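Local coordinates for protein transcriptional regulator (Actinomyces oris, PDB 5V8C) that probably acts as an LCP-family phosphotransferase that mediates the glycosylation of a cell wall-anchored surface protein, at residues A5-A10 against N224-S229; T143-S148 against L161-S166. All coordinates share one frame; numbering follows the deposited sequence.

Contact 1: residues A5-A10 against N224-S229; sequences ARVDIA and NITLDS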
loop_
_atom_site.group_PDB
_atom_site.type_symbol
_atom_site.label_atom_id
_atom_site.label_comp_id
_atom_site.label_asym_id
_atom_site.label_seq_id
_atom_site.Cartn_x
_atom_site.Cartn_y
_atom_site.Cartn_z
ATOM N N ALA A 5 12.832 11.239 -6.704
ATOM C CA ALA A 5 13.473 11.796 -5.515
ATOM C C ALA A 5 14.231 10.657 -4.837
ATOM O O ALA A 5 13.821 9.493 -4.935
ATOM C CB ALA A 5 12.430 12.364 -4.568
ATOM N N ARG A 6 15.373 10.964 -4.224
ATOM C CA ARG A 6 16.168 9.913 -3.603
ATOM C C ARG A 6 16.258 10.043 -2.086
ATOM O O ARG A 6 16.266 11.153 -1.543
ATOM C CB ARG A 6 17.563 9.796 -4.241
ATOM C CG ARG A 6 17.583 9.818 -5.776
ATOM C CD ARG A 6 16.721 8.747 -6.423
ATOM N NE ARG A 6 17.299 7.414 -6.281
ATOM C CZ ARG A 6 17.483 6.575 -7.292
ATOM N NH1 ARG A 6 17.128 6.921 -8.525
ATOM N NH2 ARG A 6 18.026 5.385 -7.082
ATOM N N VAL A 7 16.279 8.895 -1.403
ATOM C CA VAL A 7 16.408 8.841 0.042
ATOM C C VAL A 7 17.430 7.794 0.424
ATOM O O VAL A 7 17.408 6.685 -0.103
ATOM C CB VAL A 7 15.067 8.652 0.800
ATOM C CG1 VAL A 7 14.335 9.977 0.959
ATOM C CG2 VAL A 7 14.177 7.610 0.128
ATOM N N ASP A 8 18.350 8.149 1.318
ATOM C CA ASP A 8 19.324 7.180 1.783
ATOM C C ASP A 8 18.645 6.329 2.850
ATOM O O ASP A 8 18.120 6.867 3.828
ATOM C CB ASP A 8 20.587 7.875 2.333
ATOM C CG ASP A 8 21.334 8.724 1.316
ATOM O OD1 ASP A 8 21.898 8.146 0.354
ATOM O OD2 ASP A 8 21.409 9.958 1.515
ATOM N N ILE A 9 18.544 5.020 2.599
ATOM C CA ILE A 9 17.973 4.086 3.556
ATOM C C ILE A 9 18.932 2.936 3.758
ATOM O O ILE A 9 19.433 2.369 2.783
ATOM C CB ILE A 9 16.527 3.625 3.162
ATOM C CG1 ILE A 9 15.467 4.559 3.760
ATOM C CG2 ILE A 9 16.228 2.166 3.576
ATOM C CD1 ILE A 9 15.010 5.541 2.862
ATOM N N ALA A 10 19.221 2.615 5.027
ATOM C CA ALA A 10 20.036 1.463 5.387
ATOM C C ALA A 10 19.077 0.280 5.423
ATOM O O ALA A 10 18.260 0.164 6.345
ATOM C CB ALA A 10 20.696 1.672 6.747
ATOM N N ASN A 224 7.209 11.178 -10.215
ATOM C CA ASN A 224 6.220 11.311 -9.141
ATOM C C ASN A 224 6.343 10.169 -8.151
ATOM O O ASN A 224 5.340 9.589 -7.744
ATOM C CB ASN A 224 4.800 11.396 -9.711
ATOM C CG ASN A 224 4.500 12.723 -10.353
ATOM O OD1 ASN A 224 3.901 13.620 -9.742
ATOM N ND2 ASN A 224 4.933 12.885 -11.593
ATOM N N ILE A 225 7.595 9.857 -7.767
ATOM C CA ILE A 225 7.984 8.747 -6.907
ATOM C C ILE A 225 9.269 9.085 -6.176
ATOM O O ILE A 225 10.147 9.758 -6.725
ATOM C CB ILE A 225 8.161 7.475 -7.809
ATOM C CG1 ILE A 225 6.834 6.697 -7.996
ATOM C CG2 ILE A 225 9.314 6.527 -7.398
ATOM C CD1 ILE A 225 6.024 6.544 -6.843
ATOM N N THR A 226 9.404 8.557 -4.959
ATOM C CA THR A 226 10.625 8.645 -4.181
ATOM C C THR A 226 11.147 7.212 -4.024
ATOM O O THR A 226 10.372 6.304 -3.729
ATOM C CB THR A 226 10.380 9.397 -2.870
ATOM O OG1 THR A 226 9.804 10.668 -3.169
ATOM C CG2 THR A 226 11.648 9.596 -2.065
ATOM N N LEU A 227 12.438 7.006 -4.321
ATOM C CA LEU A 227 13.123 5.716 -4.256
ATOM C C LEU A 227 14.296 5.802 -3.296
ATOM O O LEU A 227 14.948 6.851 -3.222
ATOM C CB LEU A 227 13.700 5.341 -5.637
ATOM C CG LEU A 227 12.743 4.920 -6.739
ATOM C CD1 LEU A 227 13.506 4.623 -8.019
ATOM C CD2 LEU A 227 11.888 3.720 -6.320
ATOM N N ASP A 228 14.651 4.671 -2.651
ATOM C CA ASP A 228 15.860 4.644 -1.842
ATOM C C ASP A 228 17.057 4.750 -2.791
ATOM O O ASP A 228 16.917 4.481 -3.982
ATOM C CB ASP A 228 15.940 3.390 -0.954
ATOM C CG ASP A 228 16.110 2.101 -1.718
ATOM O OD1 ASP A 228 17.274 1.706 -1.972
ATOM O OD2 ASP A 228 15.088 1.476 -2.048
ATOM N N SER A 229 18.211 5.172 -2.278
ATOM C CA SER A 229 19.416 5.376 -3.077
ATOM C C SER A 229 19.921 4.114 -3.769
ATOM O O SER A 229 20.433 4.211 -4.879
ATOM C CB SER A 229 20.518 5.995 -2.228
ATOM O OG SER A 229 20.100 7.231 -1.671
HETATM O O HOH W 1 19.357 3.862 0.160
#
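Ala5, Arg6 and Val7 form an outermost strand of the mixed central sheet, pairing in parallel with Thr226, Leu227 and Asp228 at 34° between the short strand directions. The bonds alternate as parallel pairing demands: Ala5 N gives to Ile225 O and Ala5 O takes Leu227 N at 2.9 Å. Val7 then repeats the pattern, its N bonding to Leu227 O (3.0 Å) and its O receiving Ser229 N (2.8 Å). Past Asp8 and Ser229 a water joins the two chain segments, accepting from Ile9 N at 2.8 Å and more weakly from Ser229 N.

Ala5, Val7, Thr226 and Asp228 put their side chains on one face. There Thr226 OG1 lies 3.4 Å from Ala5 CB; chi1 of -55° sets this hydroxyl anti to its own carbonyl carbon. Thr226 CG2, which then lies anti to the backbone N, reaches Val7, whose side chain crosses that of Thr226 at about a right angle. Asp228 turns its carboxylate away from the strand 5-7 to accept from the backbone N of Leu112.

On the other face Arg6 bends at chi2 and chi3 and folds back over Leu227, whose CB sits 4.2 Å above the guanidinium plane, toward the rim. Arg6 NH2 bonds weakly to Asp228 O and to Ser229 O. A firmer link comes from Ser229 OG, which donates to Asp8 OD1 at 2.9 Å from above the carboxylate plane.

On its other side strand 226-228 bonds antiparallel to strand 111-115, Thr226 with Thr114. A parallel pair at the border of a sheet that is antiparallel next door is characteristic of a mixed sheet, here with residues 5-7 as its outermost strand.

Contact 2: residues T143-S148 against L161-S166; sequences TGLNLS and LALVRS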
loop_
_atom_site.group_PDB
_atom_site.type_symbol
_atom_site.label_atom_id
_atom_site.label_comp_id
_atom_site.label_asym_id
_atom_site.label_seq_id
_atom_site.Cartn_x
_atom_site.Cartn_y
_atom_site.Cartn_z
ATOM N N THR A 143 -11.989 14.443 3.858
ATOM C CA THR A 143 -11.224 14.141 2.638
ATOM C C THR A 143 -11.824 14.770 1.364
ATOM O O THR A 143 -11.133 14.865 0.343
ATOM C CB THR A 143 -10.997 12.630 2.476
ATOM O OG1 THR A 143 -12.156 12.027 1.896
ATOM C CG2 THR A 143 -10.631 11.947 3.788
ATOM N N GLY A 144 -13.089 15.187 1.443
ATOM C CA GLY A 144 -13.812 15.788 0.326
ATOM C C GLY A 144 -14.408 14.757 -0.618
ATOM O O GLY A 144 -14.578 15.035 -1.807
ATOM N N LEU A 145 -14.709 13.550 -0.099
ATOM C CA LEU A 145 -15.292 12.456 -0.877
ATOM C C LEU A 145 -16.808 12.622 -0.984
ATOM O O LEU A 145 -17.479 12.859 0.021
ATOM C CB LEU A 145 -14.935 11.101 -0.223
ATOM C CG LEU A 145 -15.610 9.838 -0.762
ATOM C CD1 LEU A 145 -14.835 9.251 -1.932
ATOM C CD2 LEU A 145 -15.757 8.798 0.328
ATOM N N ASN A 146 -17.345 12.525 -2.201
ATOM C CA ASN A 146 -18.780 12.566 -2.415
ATOM C C ASN A 146 -19.158 11.717 -3.614
ATOM O O ASN A 146 -19.031 12.160 -4.753
ATOM C CB ASN A 146 -19.339 14.005 -2.512
ATOM C CG ASN A 146 -20.856 14.072 -2.643
ATOM O OD1 ASN A 146 -21.597 13.162 -2.243
ATOM N ND2 ASN A 146 -21.355 15.143 -3.231
ATOM N N LEU A 147 -19.589 10.478 -3.354
ATOM C CA LEU A 147 -20.023 9.562 -4.403
ATOM C C LEU A 147 -21.530 9.434 -4.299
ATOM O O LEU A 147 -22.031 8.859 -3.335
ATOM C CB LEU A 147 -19.294 8.207 -4.298
ATOM C CG LEU A 147 -17.755 8.270 -4.413
ATOM C CD1 LEU A 147 -17.124 6.903 -4.188
ATOM C CD2 LEU A 147 -17.316 8.828 -5.758
ATOM N N SER A 148 -22.258 10.078 -5.227
ATOM C CA SER A 148 -23.715 10.185 -5.159
ATOM C C SER A 148 -24.474 8.903 -5.534
ATOM O O SER A 148 -25.648 8.772 -5.168
ATOM C CB SER A 148 -24.214 11.375 -5.973
ATOM O OG SER A 148 -23.997 11.203 -7.364
ATOM N N LEU A 161 -7.856 9.236 -3.849
ATOM C CA LEU A 161 -7.121 9.690 -2.672
ATOM C C LEU A 161 -8.079 9.939 -1.505
ATOM O O LEU A 161 -7.775 9.554 -0.380
ATOM C CB LEU A 161 -6.322 10.961 -3.006
ATOM C CG LEU A 161 -5.309 11.432 -1.962
ATOM C CD1 LEU A 161 -4.161 10.451 -1.816
ATOM C CD2 LEU A 161 -4.769 12.798 -2.328
ATOM N N ALA A 162 -9.252 10.534 -1.786
ATOM C CA ALA A 162 -10.286 10.785 -0.787
ATOM C C ALA A 162 -10.864 9.464 -0.250
ATOM O O ALA A 162 -11.185 9.370 0.930
ATOM C CB ALA A 162 -11.393 11.631 -1.393
ATOM N N LEU A 163 -10.966 8.446 -1.116
ATOM C CA LEU A 163 -11.478 7.121 -0.773
ATOM C C LEU A 163 -10.519 6.364 0.162
ATOM O O LEU A 163 -10.964 5.816 1.176
ATOM C CB LEU A 163 -11.764 6.309 -2.057
ATOM C CG LEU A 163 -12.659 5.069 -1.927
ATOM C CD1 LEU A 163 -13.930 5.362 -1.149
ATOM C CD2 LEU A 163 -13.027 4.535 -3.291
ATOM N N VAL A 164 -9.212 6.347 -0.164
ATOM C CA VAL A 164 -8.222 5.677 0.673
ATOM C C VAL A 164 -7.999 6.437 1.994
ATOM O O VAL A 164 -7.778 5.807 3.026
ATOM C CB VAL A 164 -6.893 5.350 -0.064
ATOM C CG1 VAL A 164 -7.134 4.472 -1.287
ATOM C CG2 VAL A 164 -6.127 6.605 -0.446
ATOM N N ARG A 165 -8.102 7.773 1.969
ATOM C CA ARG A 165 -7.900 8.614 3.150
ATOM C C ARG A 165 -9.128 8.688 4.051
ATOM O O ARG A 165 -9.010 9.183 5.168
ATOM C CB ARG A 165 -7.536 10.045 2.736
ATOM C CG ARG A 165 -6.076 10.305 2.433
ATOM C CD ARG A 165 -5.858 11.800 2.234
ATOM N NE ARG A 165 -6.770 12.356 1.231
ATOM C CZ ARG A 165 -7.057 13.649 1.102
ATOM N NH1 ARG A 165 -6.508 14.541 1.916
ATOM N NH2 ARG A 165 -7.895 14.058 0.158
ATOM N N SER A 166 -10.314 8.310 3.537
ATOM C CA SER A 166 -11.604 8.400 4.234
ATOM C C SER A 166 -11.534 7.990 5.716
ATOM O O SER A 166 -11.647 6.810 6.048
ATOM C CB SER A 166 -12.678 7.619 3.480
ATOM O OG SER A 166 -13.989 7.990 3.875
#
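Thr143 and Ala162 bring the backbones together, their CA atoms 4.9 Å apart, where the turn before strand 145-147 meets the last turn of helix 157-165. Gly144 continues with positive phi (83°), after which the chain runs on into strand 145-147.

Thr143 carries the contact. Its OG1 donates to Ala162 O at 3.0 Å, coming at 109° to the C=O and tilted from the carbonyl plane, so the bond is made from the flank of the helix. With chi1 at 82°, OG1 stands between its backbone N and carbonyl carbon. Thr143 CG2 packs by the helix end, 3.5 Å from Arg165 O and 3.8 Å from Arg165 CB. Thr143 CB lies over one face of the Arg165 guanidinium and Leu161 CD2 over the opposite one, both offset toward the rim, while Arg165 NE bonds weakly back to Leu161 O. An alanine in place of Thr143 would probably leave Ala162 O without this hydroxyl donor and open a gap beside Arg165 CB where CG2 had packed.

Further along, Leu145 CB rests on Ala162 CB (3.8 Å), and Leu145 CD1 meets Leu163 CD1 at 4.1 Å, the two side chains crossing obliquely.

Asp140 of strand 138-140 ties both sides together, accepting from Thr143 N and from Ser166 OG. Leu145 also packs on that strand. Leu161 and Arg165 meet helix 117-126, while Val164, pointing away from residues 143-148, packs on helix 182-208.

In the fold
From the N terminus, residues 5-10 enter the mixed sheet first but find their partner, 224-229, only after 213 intervening residues. Contact 1 thus closes a long loop that holds much of the fold. Contact 2 closes a far shorter one, 12 residues between 143-148 and 161-166, nested wholly inside the first. It joins an edge of the small four-stranded antiparallel sheet to helix 157-165, whereas contact 1 completes an edge of the central sheet. Their centres lie 28 Å apart and they do not touch. Helix 117-126 is a shared neighbour, reached from Ile225 in contact 1 and from Leu161 in contact 2.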